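PDB 2AUS: pseudouridine synthase from Pyrococcus abyssi, which probably isomerises specific uridines in RNA to pseudouridine, as the Cbf5-type catalytic subunit of archaeal H/ACA ribonucleoproteins. Local coordinates for residues E17-D22 with L277-K282; D23-N28 with M290-E295; P251-K256 with P272-L277; K301-T306 with K314-D319. One frame throughout, in Å; residues are numbered along the deposited sequence.

Interaction 1: residues E17-D22 with L277-K282; sequences EVIVKD and LNAGIK
A short N-terminal strand, V18-V20, adds itself antiparallel to the edge of the PUA-domain sheet by pairing with the end of strand 274-278, a clear case of sheet extension by a segment remote in sequence. I19 and L277 form a hydrogen-bonded pair: I19 N reaches L277 O at 2.7 Å, almost straight at 177°, and L277 N returns a bond to I19 O at 3.0 Å. V18 and N278 make the neighbouring non-hydrogen-bonded pair. On the face carrying I19 and L277, both side chains turn to helix 306-311. L277 has CG in the crowded place between its backbone N and carbonyl carbon (chi1 36°), and this torsion, together with an unusual chi2, brings CD1 to 4.2 Å from I19 CB. I19 keeps CG1 beside its own N and extends beyond it, so that CD1 lies 4.0 Å from A279 CB, just past the last paired residue. On the other face, V18 and N278 cross obliquely near W254, with V18 CG2 packed 3.5 Å from N278 ND2. The amide of N278 works as a two-sided link: OD1 accepts from K252 N of the next strand, which fixes the flip of the group and leaves ND2 facing the N-terminal strand. E17, whose own carboxylate leads away, offers its carbonyl to two donors. A279 N binds E17 O at 2.9 Å, while N278 ND2 comes at 3.3 Å to the same E17 O from well above the carbonyl plane, 60° out of it.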
loop_
_atom_site.group_PDB
_atom_site.type_symbol
_atom_site.label_atom_id
_atom_site.label_comp_id
_atom_site.label_asym_id
_atom_site.label_seq_id
_atom_site.Cartn_x
_atom_site.Cartn_y
_atom_site.Cartn_z
ATOM N N GLU A 17 33.261 -19.138 27.249
ATOM C CA GLU A 17 33.586 -19.581 28.593
ATOM C C GLU A 17 33.491 -18.378 29.544
ATOM O O GLU A 17 33.761 -17.247 29.144
ATOM C CB GLU A 17 35.001 -20.153 28.580
ATOM C CG GLU A 17 35.434 -20.862 29.832
ATOM C CD GLU A 17 36.537 -21.857 29.541
ATOM O OE1 GLU A 17 36.254 -22.870 28.857
ATOM O OE2 GLU A 17 37.682 -21.629 29.982
ATOM N N VAL A 18 33.086 -18.622 30.787
ATOM C CA VAL A 18 32.970 -17.565 31.785
ATOM C C VAL A 18 34.034 -17.760 32.863
ATOM O O VAL A 18 34.189 -18.850 33.405
ATOM C CB VAL A 18 31.578 -17.571 32.467
ATOM C CG1 VAL A 18 31.536 -16.521 33.569
ATOM C CG2 VAL A 18 30.486 -17.301 31.446
ATOM N N ILE A 19 34.768 -16.698 33.169
ATOM C CA ILE A 19 35.805 -16.769 34.181
ATOM C C ILE A 19 35.414 -15.904 35.375
ATOM O O ILE A 19 35.216 -14.695 35.242
ATOM C CB ILE A 19 37.155 -16.292 33.616
ATOM C CG1 ILE A 19 37.515 -17.129 32.383
ATOM C CG2 ILE A 19 38.239 -16.407 34.683
ATOM C CD1 ILE A 19 38.808 -16.736 31.725
ATOM N N VAL A 20 35.295 -16.539 36.537
ATOM C CA VAL A 20 34.906 -15.847 37.758
ATOM C C VAL A 20 36.088 -15.222 38.480
ATOM O O VAL A 20 37.058 -15.893 38.829
ATOM C CB VAL A 20 34.183 -16.796 38.730
ATOM C CG1 VAL A 20 33.803 -16.050 39.988
ATOM C CG2 VAL A 20 32.950 -17.366 38.070
ATOM N N LYS A 21 35.989 -13.922 38.705
ATOM C CA LYS A 21 37.032 -13.175 39.385
ATOM C C LYS A 21 36.673 -13.100 40.874
ATOM O O LYS A 21 37.524 -13.310 41.735
ATOM C CB LYS A 21 37.121 -11.778 38.761
ATOM C CG LYS A 21 38.306 -10.918 39.174
ATOM C CD LYS A 21 38.258 -9.594 38.414
ATOM C CE LYS A 21 39.251 -8.570 38.946
ATOM N NZ LYS A 21 40.661 -8.962 38.709
ATOM N N ASP A 22 35.401 -12.830 41.166
ATOM C CA ASP A 22 34.921 -12.715 42.543
ATOM C C ASP A 22 33.872 -13.785 42.839
ATOM O O ASP A 22 32.686 -13.575 42.584
ATOM C CB ASP A 22 34.299 -11.330 42.765
ATOM C CG ASP A 22 33.999 -11.042 44.236
ATOM O OD1 ASP A 22 33.587 -11.969 44.970
ATOM O OD2 ASP A 22 34.159 -9.875 44.658
ATOM N N LEU A 277 33.570 -12.657 33.823
ATOM C CA LEU A 277 33.514 -12.228 32.434
ATOM C C LEU A 277 33.820 -13.347 31.446
ATOM O O LEU A 277 34.345 -14.395 31.814
ATOM C CB LEU A 277 34.475 -11.056 32.176
ATOM C CG LEU A 277 35.856 -10.890 32.835
ATOM C CD1 LEU A 277 36.507 -12.211 33.167
ATOM C CD2 LEU A 277 36.736 -10.063 31.895
ATOM N N ASN A 278 33.470 -13.118 30.187
ATOM C CA ASN A 278 33.723 -14.095 29.142
ATOM C C ASN A 278 35.201 -14.097 28.794
ATOM O O ASN A 278 35.892 -13.079 28.929
ATOM C CB ASN A 278 32.919 -13.755 27.889
ATOM C CG ASN A 278 31.472 -14.150 28.003
ATOM O OD1 ASN A 278 30.594 -13.451 27.509
ATOM N ND2 ASN A 278 31.212 -15.287 28.649
ATOM N N ALA A 279 35.687 -15.250 28.361
ATOM C CA ALA A 279 37.076 -15.369 27.956
ATOM C C ALA A 279 37.158 -14.783 26.555
ATOM O O ALA A 279 36.136 -14.486 25.933
ATOM C CB ALA A 279 37.487 -16.836 27.927
ATOM N N GLY A 280 38.379 -14.614 26.062
ATOM C CA GLY A 280 38.571 -14.110 24.714
ATOM C C GLY A 280 38.237 -12.664 24.422
ATOM O O GLY A 280 38.143 -12.290 23.255
ATOM N N ILE A 281 38.039 -11.846 25.449
ATOM C CA ILE A 281 37.748 -10.440 25.197
ATOM C C ILE A 281 39.086 -9.758 24.969
ATOM O O ILE A 281 40.057 -10.041 25.668
ATOM C CB ILE A 281 37.069 -9.745 26.396
ATOM C CG1 ILE A 281 35.648 -10.272 26.584
ATOM C CG2 ILE A 281 37.052 -8.235 26.179
ATOM C CD1 ILE A 281 34.964 -9.685 27.807
ATOM N N LYS A 282 39.146 -8.867 23.991
ATOM C CA LYS A 282 40.384 -8.158 23.731
ATOM C C LYS A 282 40.127 -6.682 23.500
ATOM O O LYS A 282 39.068 -6.293 23.010
ATOM C CB LYS A 282 41.126 -8.781 22.538
ATOM C CG LYS A 282 40.272 -9.062 21.315
ATOM C CD LYS A 282 41.059 -9.847 20.268
ATOM C CE LYS A 282 41.587 -11.163 20.844
ATOM N NZ LYS A 282 42.448 -11.916 19.881
#

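Interaction 2: residues D23-N28 with M290-E295; sequences DKAETN and MTLKDE
The tight turn of a beta hairpin, a type I turn from T291 to D294 joining strands 286-291 and 296-302, meets the extended loop that follows the N-terminal strand. Its first residue builds an ST turn: T291 OG1 accepts from K293 N at 3.0 Å and also from E295 N, and gives its proton to E295 OE1, so three bonds hold this hydroxyl and set the start of K293. From CB, the K293 chain leaves with CG beside its backbone N (chi1 -61°). CG packs 3.8 Å from T27 CG2, and the chain, extended through CD, crosses the threonine obliquely. The chain bends at chi4 (62°), and K293 CE passes 3.1 Å from N28 O. The tip then lands between two acceptors of the loop, K293 NZ lying 2.7 Å from T27 OG1 and equally 2.7 Å from N28 O, which it approaches from above the carbonyl plane. W31 O and Y330 OH also bond to this ammonium group, and T27 OG1 has a further partner in D257 OD2, whose negative charge would probably help to stabilise the nearby lysine charge. An alanine in place of K293 removes the donor to N28 O and T27 OG1 and would probably loosen the loop from the hairpin. Beside this polar clasp, L292 supplies an apolar patch in which CB lies 3.7 Å from T27 CB. Its CG stands anti to the carbonyl carbon, which brings the branched end against A25, and there L292 CD1 touches A25 CB at 4.0 Å.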
loop_
_atom_site.group_PDB
_atom_site.type_symbol
_atom_site.label_atom_id
_atom_site.label_comp_id
_atom_site.label_asym_id
_atom_site.label_seq_id
_atom_site.Cartn_x
_atom_site.Cartn_y
_atom_site.Cartn_z
ATOM N N ASP A 23 34.304 -14.916 43.399
ATOM C CA ASP A 23 33.400 -16.032 43.702
ATOM C C ASP A 23 32.353 -15.737 44.771
ATOM O O ASP A 23 31.338 -16.428 44.856
ATOM C CB ASP A 23 34.186 -17.267 44.162
ATOM C CG ASP A 23 35.357 -17.594 43.262
ATOM O OD1 ASP A 23 35.224 -17.442 42.029
ATOM O OD2 ASP A 23 36.410 -18.017 43.794
ATOM N N LYS A 24 32.599 -14.720 45.592
ATOM C CA LYS A 24 31.673 -14.394 46.670
ATOM C C LYS A 24 30.618 -13.341 46.345
ATOM O O LYS A 24 29.684 -13.146 47.123
ATOM C CB LYS A 24 32.462 -13.944 47.907
ATOM C CG LYS A 24 33.517 -14.936 48.380
ATOM C CD LYS A 24 32.887 -16.206 48.934
ATOM C CE LYS A 24 33.964 -17.186 49.400
ATOM N NZ LYS A 24 33.387 -18.416 50.024
ATOM N N ALA A 25 30.753 -12.668 45.206
ATOM C CA ALA A 25 29.798 -11.621 44.848
ATOM C C ALA A 25 28.354 -12.102 44.860
ATOM O O ALA A 25 28.037 -13.177 44.361
ATOM C CB ALA A 25 30.138 -11.040 43.490
ATOM N N GLU A 26 27.484 -11.285 45.443
ATOM C CA GLU A 26 26.067 -11.584 45.529
ATOM C C GLU A 26 25.345 -10.314 45.101
ATOM O O GLU A 26 25.946 -9.239 45.070
ATOM C CB GLU A 26 25.687 -11.945 46.968
ATOM C CG GLU A 26 26.431 -13.146 47.551
ATOM C CD GLU A 26 26.190 -14.436 46.781
ATOM O OE1 GLU A 26 25.104 -14.572 46.167
ATOM O OE2 GLU A 26 27.081 -15.322 46.808
ATOM N N THR A 27 24.065 -10.424 44.769
ATOM C CA THR A 27 23.319 -9.254 44.336
ATOM C C THR A 27 22.080 -9.056 45.200
ATOM O O THR A 27 21.536 -10.019 45.741
ATOM C CB THR A 27 22.922 -9.379 42.827
ATOM O OG1 THR A 27 22.361 -8.141 42.365
ATOM C CG2 THR A 27 21.907 -10.499 42.615
ATOM N N ASN A 28 21.649 -7.803 45.331
ATOM C CA ASN A 28 20.474 -7.456 46.127
ATOM C C ASN A 28 19.203 -7.772 45.339
ATOM O O ASN A 28 18.919 -7.146 44.325
ATOM C CB ASN A 28 20.504 -5.960 46.472
ATOM C CG ASN A 28 19.380 -5.543 47.415
ATOM O OD1 ASN A 28 18.229 -5.957 47.262
ATOM N ND2 ASN A 28 19.713 -4.697 48.384
ATOM N N MET A 290 27.018 -6.386 32.334
ATOM C CA MET A 290 25.811 -6.950 32.920
ATOM C C MET A 290 25.792 -6.930 34.433
ATOM O O MET A 290 26.843 -6.964 35.077
ATOM C CB MET A 290 25.663 -8.415 32.477
ATOM C CG MET A 290 25.870 -8.688 30.979
ATOM S SD MET A 290 24.674 -7.960 29.855
ATOM C CE MET A 290 23.246 -8.991 30.111
ATOM N N THR A 291 24.590 -6.903 35.001
ATOM C CA THR A 291 24.465 -6.962 36.449
ATOM C C THR A 291 24.495 -8.457 36.752
ATOM O O THR A 291 24.400 -9.288 35.837
ATOM C CB THR A 291 23.105 -6.479 36.971
ATOM O OG1 THR A 291 22.089 -7.387 36.519
ATOM C CG2 THR A 291 22.790 -5.051 36.512
ATOM N N LEU A 292 24.588 -8.795 38.034
ATOM C CA LEU A 292 24.603 -10.190 38.445
ATOM C C LEU A 292 23.258 -10.879 38.198
ATOM O O LEU A 292 23.140 -12.088 38.372
ATOM C CB LEU A 292 25.009 -10.299 39.923
ATOM C CG LEU A 292 26.470 -9.869 40.118
ATOM C CD1 LEU A 292 26.874 -9.866 41.596
ATOM C CD2 LEU A 292 27.339 -10.816 39.320
ATOM N N LYS A 293 22.246 -10.115 37.795
ATOM C CA LYS A 293 20.937 -10.697 37.497
ATOM C C LYS A 293 20.799 -10.806 35.981
ATOM O O LYS A 293 19.721 -11.054 35.465
ATOM C CB LYS A 293 19.810 -9.819 38.048
ATOM C CG LYS A 293 19.823 -9.641 39.564
ATOM C CD LYS A 293 18.572 -8.886 40.026
ATOM C CE LYS A 293 18.653 -8.535 41.513
ATOM N NZ LYS A 293 19.805 -7.622 41.807
ATOM N N ASP A 294 21.911 -10.628 35.278
ATOM C CA ASP A 294 21.931 -10.681 33.819
ATOM C C ASP A 294 21.137 -9.570 33.124
ATOM O O ASP A 294 20.604 -9.763 32.029
ATOM C CB ASP A 294 21.477 -12.065 33.337
ATOM C CG ASP A 294 22.421 -13.173 33.807
ATOM O OD1 ASP A 294 23.656 -12.944 33.807
ATOM O OD2 ASP A 294 21.939 -14.268 34.174
ATOM N N GLU A 295 21.069 -8.399 33.758
ATOM C CA GLU A 295 20.383 -7.255 33.153
ATOM C C GLU A 295 21.477 -6.513 32.400
ATOM O O GLU A 295 22.617 -6.482 32.853
ATOM C CB GLU A 295 19.833 -6.299 34.209
ATOM C CG GLU A 295 18.814 -6.888 35.168
ATOM C CD GLU A 295 18.784 -6.138 36.486
ATOM O OE1 GLU A 295 19.680 -6.380 37.327
ATOM O OE2 GLU A 295 17.877 -5.300 36.668
#

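Interaction 3: residues P251-K256 with P272-L277; sequences PKIWIK and PGIVKL
Strands 252-255 and 274-277 run antiparallel in the PUA-domain sheet, their axes 4.6 Å apart at closest and 150° between directions, with a classic beta bulge where V275 and K276 both face W254. W254 N bonds K276 O at 2.8 Å; beyond it W254 O takes V275 N, and K276 N more weakly, and the pairing resumes with K256 N on G273 O at 2.9 Å. W254 holds its CG beside its backbone N (chi1 -72°), laying the indole flat between two lysine chains. K252 CB covers one face; on the opposite one the extended K276 chain crosses obliquely, its CE 4.0 Å from the centroid of the W254 five-membered ring, a CH-pi contact. K276 NZ rises farther above the same face, a cation-pi contact almost on the ring normal. The ring edge meets K276 O and L277 CA near its plane, while NE1 reaches D294 OD1 in the neighbouring hairpin turn. A serine here removes the indole and its NE1, and would probably leave the K252 and K276 chains less well ordered and the strand less firmly tied to the turn at D294. On the face away from the indole, I253 lies alongside L277, and its CG2 packs 3.8 Å from I274 CG1, above M309 of helix 306-311. Past the bulge K256, in the N-cap position of the next helix, stretches out fully, its NZ only weakly bonded to P272 O, and its CG pressed tightly against V275 CG2 at 3.4 Å.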
loop_
_atom_site.group_PDB
_atom_site.type_symbol
_atom_site.label_atom_id
_atom_site.label_comp_id
_atom_site.label_asym_id
_atom_site.label_seq_id
_atom_site.Cartn_x
_atom_site.Cartn_y
_atom_site.Cartn_z
ATOM N N PRO A 251 30.311 -10.497 23.928
ATOM C CA PRO A 251 31.136 -10.910 25.068
ATOM C C PRO A 251 30.585 -10.091 26.245
ATOM O O PRO A 251 30.267 -8.907 26.084
ATOM C CB PRO A 251 32.535 -10.432 24.675
ATOM C CG PRO A 251 32.486 -10.376 23.178
ATOM C CD PRO A 251 31.129 -9.806 22.915
ATOM N N LYS A 252 30.469 -10.693 27.417
ATOM C CA LYS A 252 29.924 -9.960 28.547
ATOM C C LYS A 252 30.840 -9.834 29.745
ATOM O O LYS A 252 31.755 -10.631 29.926
ATOM C CB LYS A 252 28.617 -10.616 28.994
ATOM C CG LYS A 252 27.561 -10.634 27.921
ATOM C CD LYS A 252 26.379 -11.489 28.318
ATOM C CE LYS A 252 25.369 -11.557 27.186
ATOM N NZ LYS A 252 24.204 -12.406 27.546
ATOM N N ILE A 253 30.574 -8.813 30.557
ATOM C CA ILE A 253 31.312 -8.569 31.792
ATOM C C ILE A 253 30.241 -8.330 32.852
ATOM O O ILE A 253 29.430 -7.415 32.730
ATOM C CB ILE A 253 32.215 -7.318 31.691
ATOM C CG1 ILE A 253 33.255 -7.524 30.586
ATOM C CG2 ILE A 253 32.920 -7.062 33.047
ATOM C CD1 ILE A 253 34.119 -6.303 30.314
ATOM N N TRP A 254 30.227 -9.177 33.873
ATOM C CA TRP A 254 29.255 -9.085 34.951
ATOM C C TRP A 254 29.846 -8.295 36.117
ATOM O O TRP A 254 30.943 -8.584 36.589
ATOM C CB TRP A 254 28.856 -10.498 35.386
ATOM C CG TRP A 254 27.988 -11.207 34.381
ATOM C CD1 TRP A 254 26.621 -11.237 34.362
ATOM C CD2 TRP A 254 28.425 -12.035 33.286
ATOM N NE1 TRP A 254 26.183 -12.034 33.334
ATOM C CE2 TRP A 254 27.266 -12.532 32.654
ATOM C CE3 TRP A 254 29.687 -12.394 32.775
ATOM C CZ2 TRP A 254 27.321 -13.396 31.538
ATOM C CZ3 TRP A 254 29.750 -13.253 31.666
ATOM C CH2 TRP A 254 28.566 -13.738 31.056
ATOM N N ILE A 255 29.116 -7.298 36.594
ATOM C CA ILE A 255 29.646 -6.466 37.661
ATOM C C ILE A 255 28.870 -6.441 38.960
ATOM O O ILE A 255 27.691 -6.801 39.010
ATOM C CB ILE A 255 29.821 -5.023 37.159
ATOM C CG1 ILE A 255 28.452 -4.411 36.835
ATOM C CG2 ILE A 255 30.703 -5.032 35.909
ATOM C CD1 ILE A 255 28.500 -2.952 36.460
ATOM N N LYS A 256 29.559 -6.021 40.018
ATOM C CA LYS A 256 28.973 -5.930 41.351
ATOM C C LYS A 256 27.881 -4.879 41.359
ATOM O O LYS A 256 27.890 -3.968 40.531
ATOM C CB LYS A 256 30.044 -5.532 42.373
ATOM C CG LYS A 256 31.273 -6.399 42.358
ATOM C CD LYS A 256 32.308 -5.930 43.376
ATOM C CE LYS A 256 33.581 -6.759 43.261
ATOM N NZ LYS A 256 34.585 -6.423 44.314
ATOM N N PRO A 272 38.007 -3.386 39.573
ATOM C CA PRO A 272 37.487 -3.778 40.891
ATOM C C PRO A 272 35.986 -4.076 40.917
ATOM O O PRO A 272 35.497 -4.722 41.840
ATOM C CB PRO A 272 37.833 -2.573 41.770
ATOM C CG PRO A 272 39.063 -2.023 41.125
ATOM C CD PRO A 272 38.714 -2.093 39.659
ATOM N N GLY A 273 35.260 -3.592 39.915
ATOM C CA GLY A 273 33.828 -3.823 39.871
ATOM C C GLY A 273 33.428 -5.098 39.147
ATOM O O GLY A 273 32.260 -5.487 39.164
ATOM N N ILE A 274 34.396 -5.759 38.522
ATOM C CA ILE A 274 34.134 -6.985 37.773
ATOM C C ILE A 274 34.016 -8.232 38.649
ATOM O O ILE A 274 34.869 -8.496 39.490
ATOM C CB ILE A 274 35.244 -7.217 36.737
ATOM C CG1 ILE A 274 35.331 -6.003 35.806
ATOM C CG2 ILE A 274 34.985 -8.503 35.967
ATOM C CD1 ILE A 274 36.488 -6.058 34.835
ATOM N N VAL A 275 32.951 -8.999 38.443
ATOM C CA VAL A 275 32.735 -10.226 39.203
ATOM C C VAL A 275 33.192 -11.422 38.362
ATOM O O VAL A 275 33.943 -12.275 38.828
ATOM C CB VAL A 275 31.247 -10.394 39.569
ATOM C CG1 VAL A 275 30.995 -11.796 40.125
ATOM C CG2 VAL A 275 30.851 -9.330 40.597
ATOM N N LYS A 276 32.730 -11.466 37.121
ATOM C CA LYS A 276 33.085 -12.536 36.202
ATOM C C LYS A 276 32.934 -11.993 34.784
ATOM O O LYS A 276 32.254 -10.983 34.568
ATOM C CB LYS A 276 32.157 -13.734 36.419
ATOM C CG LYS A 276 30.692 -13.381 36.310
ATOM C CD LYS A 276 29.802 -14.468 36.894
ATOM C CE LYS A 276 28.342 -14.093 36.748
ATOM N NZ LYS A 276 27.457 -15.122 37.344
ATOM N N LEU A 277 33.570 -12.657 33.823
ATOM C CA LEU A 277 33.514 -12.228 32.434
ATOM C C LEU A 277 33.820 -13.347 31.446
ATOM O O LEU A 277 34.345 -14.395 31.814
ATOM C CB LEU A 277 34.475 -11.056 32.176
ATOM C CG LEU A 277 35.856 -10.890 32.835
ATOM C CD1 LEU A 277 36.507 -12.211 33.167
ATOM C CD2 LEU A 277 36.736 -10.063 31.895
#

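Interaction 4: residues K301-T306 with K314-D319; sequences KAMMST and KGIAVD
M303, D319 and M304 bury the most surface where strand 296-302 ends against the start of strand 316-323. Backbone pairing aligns them: K301 and D319 form a hydrogen-bonded antiparallel pair, with D319 N to K301 O at 2.9 Å, and M303 N continues the pairing by bonding A317 O at 2.8 Å. M303 then leans onto the opposing strand. The backbone brings M303 CB to 3.4 Å from I316 O, and the first torsion, with CG beside its own backbone N, sets M303 CG 4.1 Å from I316 CG2. Bends at both chi2 and chi3 fold the thioether back over D319, whose side chain it crosses at about a right angle, and the methyl CE settles 3.7 Å from D319 CB. CG and CE of M303 also lie against D319 OD2. M304 follows a different course. Its CG occupies the crowded place between backbone N and carbonyl carbon (chi1 40°) and rests over A317, facing CB at 4.4 Å; after an extended step the chain turns at chi3, bringing M304 CE to 3.2 Å from I316 O, beside G315. M309 and V271 border this buried methionine. A302 and V318, paired on the inner face, pack instead against V287 of strand 286-291. Past M304 the chain enters helix 306-311 with S305 as N-cap, its OG bonded to E308 N. Two antiparallel neighbours of one sheet are therefore joined by a short helix, and strand 316-323 carries a classic beta bulge at A317 and V318 facing L269, within the mixed, largely antiparallel sheet of the PUA domain.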
loop_
_atom_site.group_PDB
_atom_site.type_symbol
_atom_site.label_atom_id
_atom_site.label_comp_id
_atom_site.label_asym_id
_atom_site.label_seq_id
_atom_site.Cartn_x
_atom_site.Cartn_y
_atom_site.Cartn_z
ATOM N N LYS A 301 33.428 -0.330 24.946
ATOM C CA LYS A 301 34.607 -0.824 24.257
ATOM C C LYS A 301 35.577 -1.302 25.320
ATOM O O LYS A 301 35.926 -0.554 26.227
ATOM C CB LYS A 301 35.241 0.298 23.430
ATOM C CG LYS A 301 36.371 -0.162 22.519
ATOM C CD LYS A 301 37.099 1.027 21.875
ATOM C CE LYS A 301 36.180 1.868 20.983
ATOM N NZ LYS A 301 35.724 1.134 19.755
ATOM N N ALA A 302 35.993 -2.557 25.224
ATOM C CA ALA A 302 36.930 -3.106 26.192
ATOM C C ALA A 302 38.248 -2.345 26.079
ATOM O O ALA A 302 38.714 -2.070 24.974
ATOM C CB ALA A 302 37.155 -4.587 25.921
ATOM N N MET A 303 38.836 -2.005 27.222
ATOM C CA MET A 303 40.100 -1.278 27.251
ATOM C C MET A 303 41.259 -2.228 27.504
ATOM O O MET A 303 42.423 -1.865 27.346
ATOM C CB MET A 303 40.065 -0.190 28.325
ATOM C CG MET A 303 39.125 0.953 27.974
ATOM S SD MET A 303 39.527 1.702 26.370
ATOM C CE MET A 303 38.284 0.996 25.322
ATOM N N MET A 304 40.927 -3.445 27.916
ATOM C CA MET A 304 41.926 -4.466 28.158
ATOM C C MET A 304 41.354 -5.828 27.796
ATOM O O MET A 304 40.183 -5.941 27.440
ATOM C CB MET A 304 42.424 -4.431 29.611
ATOM C CG MET A 304 41.382 -4.178 30.678
ATOM S SD MET A 304 42.147 -4.069 32.331
ATOM C CE MET A 304 42.612 -2.345 32.383
ATOM N N SER A 305 42.191 -6.853 27.860
ATOM C CA SER A 305 41.770 -8.206 27.521
ATOM C C SER A 305 41.218 -8.910 28.746
ATOM O O SER A 305 41.387 -8.441 29.874
ATOM C CB SER A 305 42.958 -9.004 26.992
ATOM O OG SER A 305 43.933 -9.150 28.010
ATOM N N THR A 306 40.565 -10.044 28.517
ATOM C CA THR A 306 40.007 -10.825 29.611
ATOM C C THR A 306 41.085 -11.124 30.638
ATOM O O THR A 306 40.871 -10.971 31.842
ATOM C CB THR A 306 39.436 -12.173 29.121
ATOM O OG1 THR A 306 38.230 -11.948 28.384
ATOM C CG2 THR A 306 39.140 -13.081 30.298
ATOM N N LYS A 314 43.293 -2.860 39.107
ATOM C CA LYS A 314 42.890 -1.472 38.945
ATOM C C LYS A 314 42.923 -1.041 37.488
ATOM O O LYS A 314 43.395 -1.776 36.619
ATOM C CB LYS A 314 43.790 -0.563 39.788
ATOM C CG LYS A 314 45.278 -0.752 39.546
ATOM C CD LYS A 314 46.110 -0.071 40.632
ATOM C CE LYS A 314 45.797 -0.653 42.012
ATOM N NZ LYS A 314 46.544 0.021 43.122
ATOM N N GLY A 315 42.407 0.155 37.226
ATOM C CA GLY A 315 42.385 0.671 35.873
ATOM C C GLY A 315 41.009 0.572 35.248
ATOM O O GLY A 315 40.124 -0.112 35.770
ATOM N N ILE A 316 40.828 1.265 34.129
ATOM C CA ILE A 316 39.563 1.254 33.414
ATOM C C ILE A 316 39.491 0.004 32.545
ATOM O O ILE A 316 40.344 -0.219 31.682
ATOM C CB ILE A 316 39.425 2.502 32.534
ATOM C CG1 ILE A 316 39.405 3.745 33.428
ATOM C CG2 ILE A 316 38.153 2.423 31.697
ATOM C CD1 ILE A 316 39.350 5.050 32.665
ATOM N N ALA A 317 38.481 -0.823 32.788
ATOM C CA ALA A 317 38.322 -2.047 32.022
ATOM C C ALA A 317 37.488 -1.793 30.772
ATOM O O ALA A 317 37.730 -2.388 29.723
ATOM C CB ALA A 317 37.671 -3.118 32.883
ATOM N N VAL A 318 36.507 -0.905 30.877
ATOM C CA VAL A 318 35.657 -0.604 29.733
ATOM C C VAL A 318 35.296 0.866 29.588
ATOM O O VAL A 318 34.929 1.528 30.562
ATOM C CB VAL A 318 34.321 -1.381 29.794
ATOM C CG1 VAL A 318 33.477 -1.050 28.566
ATOM C CG2 VAL A 318 34.580 -2.878 29.880
ATOM N N ASP A 319 35.400 1.368 28.361
ATOM C CA ASP A 319 35.020 2.741 28.072
ATOM C C ASP A 319 33.559 2.682 27.658
ATOM O O ASP A 319 33.236 2.306 26.532
ATOM C CB ASP A 319 35.864 3.327 26.941
ATOM C CG ASP A 319 36.960 4.237 27.452
ATOM O OD1 ASP A 319 36.654 5.111 28.293
ATOM O OD2 ASP A 319 38.122 4.092 27.015
#

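In the fold
From the N terminus, strand 18-20 and the loop after it are placed on the PUA domain near the far end of the chain: interaction 1 closes a loop of 254 residues and interaction 2 one of 261, and because their segments alternate the two closures cross. Interaction 3, a short local closure, falls within both; it shares L277 with interaction 1 and touches interaction 2 through D294 and W254. Interaction 4 follows in series. All four reach one sheet. Interaction 4 meets interaction 1 where T306 bonds N278 O, and meets interaction 3 where I253 packs on V318, while interactions 2 and 4 stay about 9 Å apart at their nearest atoms.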